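Local coordinates for 1-pyrroline-5-carboxylate dehydrogenase (Thermus thermophilus, PDB 1UZB), which probably catalyses the NAD-dependent oxidation of glutamate semialdehyde, the open form of 1-pyrroline-5-carboxylate, to glutamate in proline breakdown, at residues S326-T331 with E336-R341; T402-V407 with A411-E416. All coordinates share one frame; numbering follows the deposited sequence. Where two conformers were deposited one is given.

Overall arrangement
Both interactions belong to one parallel-rich sheet, in which strand 422-428 lies between strands 402-405 and 325-331. Interaction 1 packs helix 332-346 on one face, while interaction 2 packs the loop 411-416 on the other. Their centres are about 13 Å apart, and they touch on each face: Leu-339 CD2 comes within 3.6 Å of Thr-405 OG1 on the helix side, and Arg-327 CD within 3.4 Å of Ala-414 O on the loop side. As in other aldehyde dehydrogenases, this sheet probably builds the catalytic domain. The chain just before strand 325-331 and just after Glu-416 carries sequences that in relatives supply the catalytic cysteine and a cofactor-binding glutamate.

Interaction 1 (S326-T331 with E336-R341); sequences SRLILT and EPVLER
Pro-337 O, in the helical turn whose Val-338 packs on Leu-330, is gripped twice by Arg-341: NH2 donates at 2.9 Å with an N-H...O angle of 157°, and the backbone N adds a weak bond. The contact is the strand-to-helix half of a beta-alpha unit, strand 325-331 turning directly into helix 332-346, with the two segments running at 145° and their axes 8.9 Å apart at closest approach. Pro-337 O lies in the guanidinium plane, although NH2 stands above the carbonyl plane. A salt bridge from NE to Asp-304 at the start of helix 303-315 further fixes the group, while Glu-340 offers its charge from well outside the guanidinium plane.

The side chains that meet across the contact are all apolar. Leu-328 and Leu-330, two apart on the strand, both point to the helix. Leu-330 crosses Val-338 at a slant, with CD2 3.7 Å from Val-338 CG1, and its other methyl, CD1, is 4.3 Å from Leu-339 CB. With Val-338 CG1 anti to the backbone N (chi1 179°), that branch faces the CD2 methyls of both leucines from the helix side, 4.4 Å from Leu-328 CD2. An alanine in place of Leu-330 would remove both methyls and would probably open a gap beside Val-338 CG1, leaving Leu-339 CB without its mate on the strand. Val-297 and Phe-303 also line Val-338. The strand's other face carries Arg-327, whose guanidinium is bonded to Val-437 O and Ala-438 O, and Ile-329 CD1 sits 4.3 Å above that guanidinium plane, offset toward its rim.

Interaction 2 (T402-V407 with A411-E416); sequences TVFTEV and ARIAQE
Val-407 CG1 is the meeting point of the first shell, touching Ile-413 CG1 at 3.8 Å, Ala-414 CB at 3.9 Å and Ala-411 CB at 4.0 Å. Three side chains of the loop thus converge on one methyl. Ile-413 CD1 reaches further, past Val-407 to Phe-404, where it lies 3.9 Å from the ring atom CG. The two side chains cross at about a right angle, and CD1 makes an off-centre CH-pi contact, 4.3 Å from the ring centroid of Phe-404 and 28° off the ring normal. Ile-413 attains this by setting CG1 between its backbone N and carbonyl carbon (chi1 59°), a sterically demanding choice, with CD1 then extended.

The next shell is the loop's own hydrogen bonding. Ala-414 N donates to Ala-411 O, a bond that closes a turn over Arg-412 and Ile-413, and Arg-412 O receives both Gln-415 N and Glu-416 N. Arg-412 also holds Glu-416 side-on: NE meets OE1 of Glu-416 at 2.9 Å from above the carboxylate plane, and NH1 meets OE2 of Glu-416 at 3.0 Å on its syn lone pair. Tyr-375 OH gives the same OE2 a second partner, while Lys-292 NZ binds the carbonyl oxygens of Ile-413 and Glu-416.

On the sheet side, Phe-404 is placed by backbone pairing with Leu-423. The whole is an apolar seat for the connection between two neighbouring parallel strands of the aldehyde dehydrogenase fold, leading into the family's Glu-Ile-Phe-Gly-Pro signature, whose glutamate binds the cofactor's nicotinamide ribose in relatives and probably does so here.

Interaction 1 (S326-T331 with E336-R341)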
ATOM      1  N   SER A 326     -20.442 -36.410 -12.367  1.00  4.58           N
ATOM      2  CA  SER A 326     -21.196 -37.659 -12.333  1.00  3.97           C
ATOM      3  C   SER A 326     -22.637 -37.400 -12.766  1.00  5.32           C
ATOM      4  O   SER A 326     -23.428 -38.333 -12.921  1.00  5.65           O
ATOM      5  CB  SER A 326     -21.164 -38.284 -10.933  1.00  5.50           C
ATOM      6  OG  SER A 326     -21.649 -37.396  -9.945  1.00  5.89           O
ATOM      7  N   ARG A 327     -22.979 -36.127 -12.950  1.00  4.62           N
ATOM      8  CA  ARG A 327     -24.309 -35.748 -13.402  1.00  4.12           C
ATOM      9  C   ARG A 327     -24.175 -34.775 -14.566  1.00  4.57           C
ATOM     10  O   ARG A 327     -23.343 -33.863 -14.528  1.00  5.09           O
ATOM     11  CB  ARG A 327     -25.115 -35.078 -12.281  1.00  5.65           C
ATOM     12  CG  ARG A 327     -25.408 -35.966 -11.079  1.00  5.97           C
ATOM     13  CD  ARG A 327     -26.326 -35.249 -10.095  1.00  5.95           C
ATOM     14  NE  ARG A 327     -25.698 -34.046  -9.555  1.00  5.44           N
ATOM     15  CZ  ARG A 327     -26.365 -32.991  -9.097  1.00  5.42           C
ATOM     16  NH1 ARG A 327     -25.696 -31.945  -8.626  1.00  5.53           N
ATOM     17  NH2 ARG A 327     -27.694 -32.971  -9.120  1.00  6.61           N
ATOM     18  N   LEU A 328     -24.971 -34.992 -15.607  1.00  4.80           N
ATOM     19  CA  LEU A 328     -24.992 -34.112 -16.772  1.00  4.93           C
ATOM     20  C   LEU A 328     -26.442 -33.658 -16.877  1.00  5.07           C
ATOM     21  O   LEU A 328     -27.327 -34.457 -17.173  1.00  5.76           O
ATOM     22  CB  LEU A 328     -24.573 -34.860 -18.042  1.00  5.79           C
ATOM     23  CG  LEU A 328     -24.648 -34.026 -19.324  1.00  4.54           C
ATOM     24  CD1 LEU A 328     -23.750 -32.798 -19.210  1.00  6.20           C
ATOM     25  CD2 LEU A 328     -24.233 -34.879 -20.505  1.00  5.56           C
ATOM     26  N   ILE A 329     -26.679 -32.381 -16.591  1.00  4.64           N
ATOM     27  CA  ILE A 329     -28.024 -31.811 -16.617  1.00  5.46           C
ATOM     28  C   ILE A 329     -28.194 -31.019 -17.901  1.00  6.32           C
ATOM     29  O   ILE A 329     -27.549 -29.992 -18.102  1.00  5.49           O
ATOM     30  CB  ILE A 329     -28.242 -30.898 -15.392  1.00  4.31           C
ATOM     31  CG1 ILE A 329     -28.012 -31.698 -14.106  1.00  5.71           C
ATOM     32  CG2 ILE A 329     -29.651 -30.325 -15.402  1.00  6.51           C
ATOM     33  CD1 ILE A 329     -27.943 -30.843 -12.857  1.00  6.44           C
ATOM     34  N   LEU A 330     -29.069 -31.506 -18.774  1.00  5.51           N
ATOM     35  CA  LEU A 330     -29.296 -30.867 -20.061  1.00  6.35           C
ATOM     36  C   LEU A 330     -30.688 -30.275 -20.201  1.00  7.13           C
ATOM     37  O   LEU A 330     -31.680 -30.953 -19.936  1.00  7.02           O
ATOM     38  CB  LEU A 330     -29.082 -31.888 -21.183  1.00  6.53           C
ATOM     39  CG  LEU A 330     -27.745 -32.636 -21.157  1.00  5.41           C
ATOM     40  CD1 LEU A 330     -27.714 -33.729 -22.220  1.00  5.42           C
ATOM     41  CD2 LEU A 330     -26.614 -31.643 -21.375  1.00  6.12           C
ATOM     42  N   THR A 331     -30.763 -29.013 -20.618  1.00  7.52           N
ATOM     43  CA  THR A 331     -32.055 -28.377 -20.828  1.00  8.51           C
ATOM     44  C   THR A 331     -32.624 -29.039 -22.080  1.00  8.43           C
ATOM     45  O   THR A 331     -31.887 -29.638 -22.862  1.00  8.34           O
ATOM     46  CB  THR A 331     -31.916 -26.852 -21.039  1.00  7.62           C
ATOM     47  OG1 THR A 331     -31.142 -26.592 -22.216  1.00  9.09           O
ATOM     48  CG2 THR A 331     -31.237 -26.214 -19.837  1.00  8.20           C
ATOM     49  N   GLU A 336     -30.613 -33.634 -26.938  1.00 10.27           N
ATOM     50  CA  GLU A 336     -30.184 -34.466 -28.054  1.00 11.13           C
ATOM     51  C   GLU A 336     -28.802 -34.094 -28.594  1.00 10.29           C
ATOM     52  O   GLU A 336     -27.929 -34.952 -28.725  1.00  9.70           O
ATOM     53  CB  GLU A 336     -31.224 -34.415 -29.179  1.00 13.22           C
ATOM     54  CG  GLU A 336     -31.011 -35.428 -30.297  1.00 18.96           C
ATOM     55  CD  GLU A 336     -29.797 -35.126 -31.152  1.00 21.00           C
ATOM     56  OE1 GLU A 336     -29.716 -34.004 -31.696  1.00 23.81           O
ATOM     57  OE2 GLU A 336     -28.927 -36.013 -31.286  1.00 25.57           O
ATOM     58  N   PRO A 337     -28.578 -32.808 -28.906  1.00 10.92           N
ATOM     59  CA  PRO A 337     -27.265 -32.412 -29.431  1.00 10.59           C
ATOM     60  C   PRO A 337     -26.073 -32.754 -28.539  1.00 10.18           C
ATOM     61  O   PRO A 337     -25.057 -33.261 -29.017  1.00  9.62           O
ATOM     62  CB  PRO A 337     -27.421 -30.899 -29.638  1.00 12.20           C
ATOM     63  CG  PRO A 337     -28.876 -30.733 -29.877  0.50 11.06           C
ATOM     64  CD  PRO A 337     -29.468 -31.638 -28.835  1.00 11.57           C
ATOM     65  N   VAL A 338     -26.193 -32.480 -27.248  1.00  8.46           N
ATOM     66  CA  VAL A 338     -25.093 -32.750 -26.337  1.00  8.33           C
ATOM     67  C   VAL A 338     -24.926 -34.233 -26.030  1.00  7.95           C
ATOM     68  O   VAL A 338     -23.808 -34.744 -26.030  1.00  8.53           O
ATOM     69  CB  VAL A 338     -25.253 -31.961 -25.019  1.00  7.72           C
ATOM     70  CG1 VAL A 338     -24.104 -32.281 -24.072  1.00  9.03           C
ATOM     71  CG2 VAL A 338     -25.275 -30.468 -25.321  1.00  8.96           C
ATOM     72  N   LEU A 339     -26.029 -34.933 -25.783  1.00  8.11           N
ATOM     73  CA  LEU A 339     -25.932 -36.352 -25.472  1.00  8.64           C
ATOM     74  C   LEU A 339     -25.342 -37.137 -26.636  1.00  9.01           C
ATOM     75  O   LEU A 339     -24.514 -38.019 -26.436  1.00  8.16           O
ATOM     76  CB  LEU A 339     -27.301 -36.919 -25.091  1.00  9.70           C
ATOM     77  CG  LEU A 339     -27.302 -38.394 -24.677  1.00 10.43           C
ATOM     78  CD1 LEU A 339     -26.283 -38.633 -23.564  1.00 12.84           C
ATOM     79  CD2 LEU A 339     -28.698 -38.788 -24.214  1.00 11.65           C
ATOM     80  N   GLU A 340     -25.750 -36.810 -27.857  1.00  8.91           N
ATOM     81  CA  GLU A 340     -25.220 -37.520 -29.010  1.00 10.38           C
ATOM     82  C   GLU A 340     -23.708 -37.311 -29.107  1.00  9.21           C
ATOM     83  O   GLU A 340     -22.965 -38.247 -29.394  1.00  9.79           O
ATOM     84  CB  GLU A 340     -25.917 -37.051 -30.296  1.00 13.45           C
ATOM     85  CG  GLU A 340     -25.665 -35.605 -30.680  1.00 19.34           C
ATOM     86  CD  GLU A 340     -24.703 -35.469 -31.845  1.00 23.48           C
ATOM     87  OE1 GLU A 340     -23.569 -35.984 -31.750  1.00 26.37           O
ATOM     88  OE2 GLU A 340     -25.082 -34.845 -32.859  1.00 24.78           O
ATOM     89  N   ARG A 341     -23.254 -36.088 -28.853  1.00  8.39           N
ATOM     90  CA  ARG A 341     -21.827 -35.780 -28.912  1.00  8.39           C
ATOM     91  C   ARG A 341     -21.046 -36.452 -27.784  1.00  7.28           C
ATOM     92  O   ARG A 341     -19.932 -36.935 -27.991  1.00  8.13           O
ATOM     93  CB  ARG A 341     -21.614 -34.266 -28.869  1.00  7.89           C
ATOM     94  CG  ARG A 341     -22.006 -33.557 -30.164  1.00  9.16           C
ATOM     95  CD  ARG A 341     -21.943 -32.047 -30.013  1.00 10.35           C
ATOM     96  NE  ARG A 341     -22.114 -31.348 -31.286  1.00 11.48           N
ATOM     97  CZ  ARG A 341     -23.255 -31.274 -31.962  1.00 12.82           C
ATOM     98  NH1 ARG A 341     -23.299 -30.612 -33.109  1.00 14.75           N
ATOM     99  NH2 ARG A 341     -24.353 -31.849 -31.495  1.00 14.95           N
TER

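Interaction 2 (T402-V407 with A411-E416)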
ATOM      1  N   THR A 402     -19.391 -45.553 -18.704  1.00  6.82           N
ATOM      2  CA  THR A 402     -20.814 -45.828 -18.642  1.00  7.53           C
ATOM      3  C   THR A 402     -21.690 -44.586 -18.620  1.00  7.10           C
ATOM      4  O   THR A 402     -21.351 -43.582 -17.989  1.00  7.04           O
ATOM      5  CB  THR A 402     -21.102 -46.684 -17.400  1.00  7.43           C
ATOM      6  OG1 THR A 402     -20.320 -47.883 -17.473  1.00  8.49           O
ATOM      7  CG2 THR A 402     -22.578 -47.041 -17.308  1.00  8.48           C
ATOM      8  N   VAL A 403     -22.826 -44.668 -19.306  1.00  6.86           N
ATOM      9  CA  VAL A 403     -23.769 -43.562 -19.360  1.00  7.55           C
ATOM     10  C   VAL A 403     -25.208 -44.032 -19.196  1.00  6.80           C
ATOM     11  O   VAL A 403     -25.650 -44.977 -19.860  1.00  6.51           O
ATOM     12  CB  VAL A 403     -23.692 -42.796 -20.704  1.00  6.12           C
ATOM     13  CG1 VAL A 403     -24.690 -41.639 -20.703  1.00  7.69           C
ATOM     14  CG2 VAL A 403     -22.285 -42.274 -20.931  1.00  8.34           C
ATOM     15  N   PHE A 404     -25.925 -43.383 -18.285  1.00  6.37           N
ATOM     16  CA  PHE A 404     -27.342 -43.656 -18.069  1.00  5.97           C
ATOM     17  C   PHE A 404     -28.042 -42.357 -18.431  1.00  7.44           C
ATOM     18  O   PHE A 404     -27.535 -41.274 -18.123  1.00  7.33           O
ATOM     19  CB  PHE A 404     -27.661 -43.962 -16.602  1.00  6.44           C
ATOM     20  CG  PHE A 404     -27.215 -45.320 -16.137  1.00  7.30           C
ATOM     21  CD1 PHE A 404     -25.998 -45.485 -15.488  1.00  9.09           C
ATOM     22  CD2 PHE A 404     -28.032 -46.433 -16.325  1.00  7.03           C
ATOM     23  CE1 PHE A 404     -25.595 -46.738 -15.026  1.00  7.87           C
ATOM     24  CE2 PHE A 404     -27.639 -47.693 -15.869  1.00  8.78           C
ATOM     25  CZ  PHE A 404     -26.421 -47.845 -15.218  1.00  8.84           C
ATOM     26  N   THR A 405     -29.191 -42.441 -19.091  1.00  6.68           N
ATOM     27  CA  THR A 405     -29.915 -41.224 -19.422  1.00  7.70           C
ATOM     28  C   THR A 405     -31.355 -41.285 -18.915  1.00  7.69           C
ATOM     29  O   THR A 405     -31.803 -42.324 -18.419  1.00  7.79           O
ATOM     30  CB  THR A 405     -29.871 -40.924 -20.937  1.00  8.78           C
ATOM     31  OG1 THR A 405     -30.324 -39.584 -21.159  1.00  9.09           O
ATOM     32  CG2 THR A 405     -30.736 -41.899 -21.720  1.00 10.06           C
ATOM     33  N   GLU A 406     -32.068 -40.166 -19.036  1.00  7.34           N
ATOM     34  CA  GLU A 406     -33.444 -40.048 -18.546  1.00  8.28           C
ATOM     35  C   GLU A 406     -33.470 -40.472 -17.074  1.00  8.51           C
ATOM     36  O   GLU A 406     -34.417 -41.101 -16.601  1.00  9.92           O
ATOM     37  CB  GLU A 406     -34.404 -40.921 -19.367  1.00 10.69           C
ATOM     38  CG  GLU A 406     -34.562 -40.520 -20.844  1.00 11.76           C
ATOM     39  CD  GLU A 406     -35.277 -39.189 -21.059  1.00 14.71           C
ATOM     40  OE1 GLU A 406     -35.925 -38.680 -20.121  1.00 15.28           O
ATOM     41  OE2 GLU A 406     -35.205 -38.655 -22.189  1.00 16.70           O
ATOM     42  N   VAL A 407     -32.419 -40.107 -16.350  1.00  7.33           N
ATOM     43  CA  VAL A 407     -32.308 -40.456 -14.941  1.00  7.39           C
ATOM     44  C   VAL A 407     -33.113 -39.520 -14.044  1.00  7.83           C
ATOM     45  O   VAL A 407     -33.009 -38.298 -14.156  1.00  8.28           O
ATOM     46  CB  VAL A 407     -30.836 -40.419 -14.477  1.00  7.02           C
ATOM     47  CG1 VAL A 407     -30.743 -40.837 -13.020  1.00  8.12           C
ATOM     48  CG2 VAL A 407     -29.987 -41.329 -15.349  1.00  8.29           C
ATOM     49  N   ALA A 411     -33.020 -40.392  -8.098  1.00  7.98           N
ATOM     50  CA  ALA A 411     -32.591 -41.786  -8.199  1.00  8.66           C
ATOM     51  C   ALA A 411     -31.285 -41.939  -7.426  1.00  7.85           C
ATOM     52  O   ALA A 411     -30.526 -40.979  -7.288  1.00  8.57           O
ATOM     53  CB  ALA A 411     -32.376 -42.164  -9.649  1.00  9.17           C
ATOM     54  N   ARG A 412     -31.011 -43.138  -6.925  1.00  7.37           N
ATOM     55  CA  ARG A 412     -29.780 -43.350  -6.181  1.00  6.65           C
ATOM     56  C   ARG A 412     -28.541 -42.983  -7.003  1.00  6.56           C
ATOM     57  O   ARG A 412     -27.602 -42.389  -6.471  1.00  6.69           O
ATOM     58  CB  ARG A 412     -29.684 -44.802  -5.708  1.00  6.61           C
ATOM     59  CG  ARG A 412     -30.781 -45.197  -4.732  1.00  8.35           C
ATOM     60  CD  ARG A 412     -30.519 -46.575  -4.157  1.00  7.85           C
ATOM     61  NE  ARG A 412     -29.267 -46.613  -3.406  1.00  9.09           N
ATOM     62  CZ  ARG A 412     -28.678 -47.728  -2.985  1.00  9.30           C
ATOM     63  NH1 ARG A 412     -27.538 -47.665  -2.311  1.00 10.62           N
ATOM     64  NH2 ARG A 412     -29.227 -48.910  -3.241  1.00 11.62           N
ATOM     65  N   ILE A 413     -28.529 -43.323  -8.292  1.00  6.71           N
ATOM     66  CA  ILE A 413     -27.365 -42.998  -9.111  1.00  7.77           C
ATOM     67  C   ILE A 413     -27.246 -41.504  -9.407  1.00  7.48           C
ATOM     68  O   ILE A 413     -26.246 -41.060  -9.970  1.00  7.70           O
ATOM     69  CB  ILE A 413     -27.338 -43.779 -10.451  1.00  6.55           C
ATOM     70  CG1 ILE A 413     -28.586 -43.484 -11.282  1.00  7.63           C
ATOM     71  CG2 ILE A 413     -27.189 -45.268 -10.171  1.00  7.41           C
ATOM     72  CD1 ILE A 413     -28.464 -43.939 -12.726  1.00  9.64           C
ATOM     73  N   ALA A 414     -28.258 -40.729  -9.028  1.00  7.10           N
ATOM     74  CA  ALA A 414     -28.225 -39.282  -9.239  1.00  7.09           C
ATOM     75  C   ALA A 414     -28.008 -38.550  -7.913  1.00  6.37           C
ATOM     76  O   ALA A 414     -27.948 -37.320  -7.874  1.00  8.01           O
ATOM     77  CB  ALA A 414     -29.525 -38.809  -9.882  1.00  7.18           C
ATOM     78  N   GLN A 415     -27.864 -39.309  -6.831  1.00  7.07           N
ATOM     79  CA  GLN A 415     -27.682 -38.733  -5.502  1.00  7.99           C
ATOM     80  C   GLN A 415     -26.456 -39.240  -4.750  1.00  6.98           C
ATOM     81  O   GLN A 415     -25.852 -38.502  -3.970  1.00  9.38           O
ATOM     82  CB  GLN A 415     -28.913 -39.029  -4.641  1.00  8.04           C
ATOM     83  CG  GLN A 415     -30.182 -38.341  -5.087  1.00  8.30           C
ATOM     84  CD  GLN A 415     -30.157 -36.853  -4.803  1.00  7.10           C
ATOM     85  OE1 GLN A 415     -29.777 -36.426  -3.715  1.00  9.12           O
ATOM     86  NE2 GLN A 415     -30.577 -36.057  -5.776  1.00  7.62           N
ATOM     87  N   GLU A 416     -26.096 -40.498  -4.976  1.00  7.32           N
ATOM     88  CA  GLU A 416     -24.972 -41.106  -4.270  1.00  6.87           C
ATOM     89  C   GLU A 416     -23.673 -41.112  -5.067  1.00  6.19           C
ATOM     90  O   GLU A 416     -23.678 -41.341  -6.273  1.00  7.11           O
ATOM     91  CB  GLU A 416     -25.353 -42.535  -3.856  1.00  8.20           C
ATOM     92  CG  GLU A 416     -26.693 -42.588  -3.120  1.00  9.00           C
ATOM     93  CD  GLU A 416     -27.132 -43.987  -2.723  1.00  9.22           C
ATOM     94  OE1 GLU A 416     -28.299 -44.134  -2.303  1.00  9.80           O
ATOM     95  OE2 GLU A 416     -26.330 -44.935  -2.818  1.00  8.90           O
TER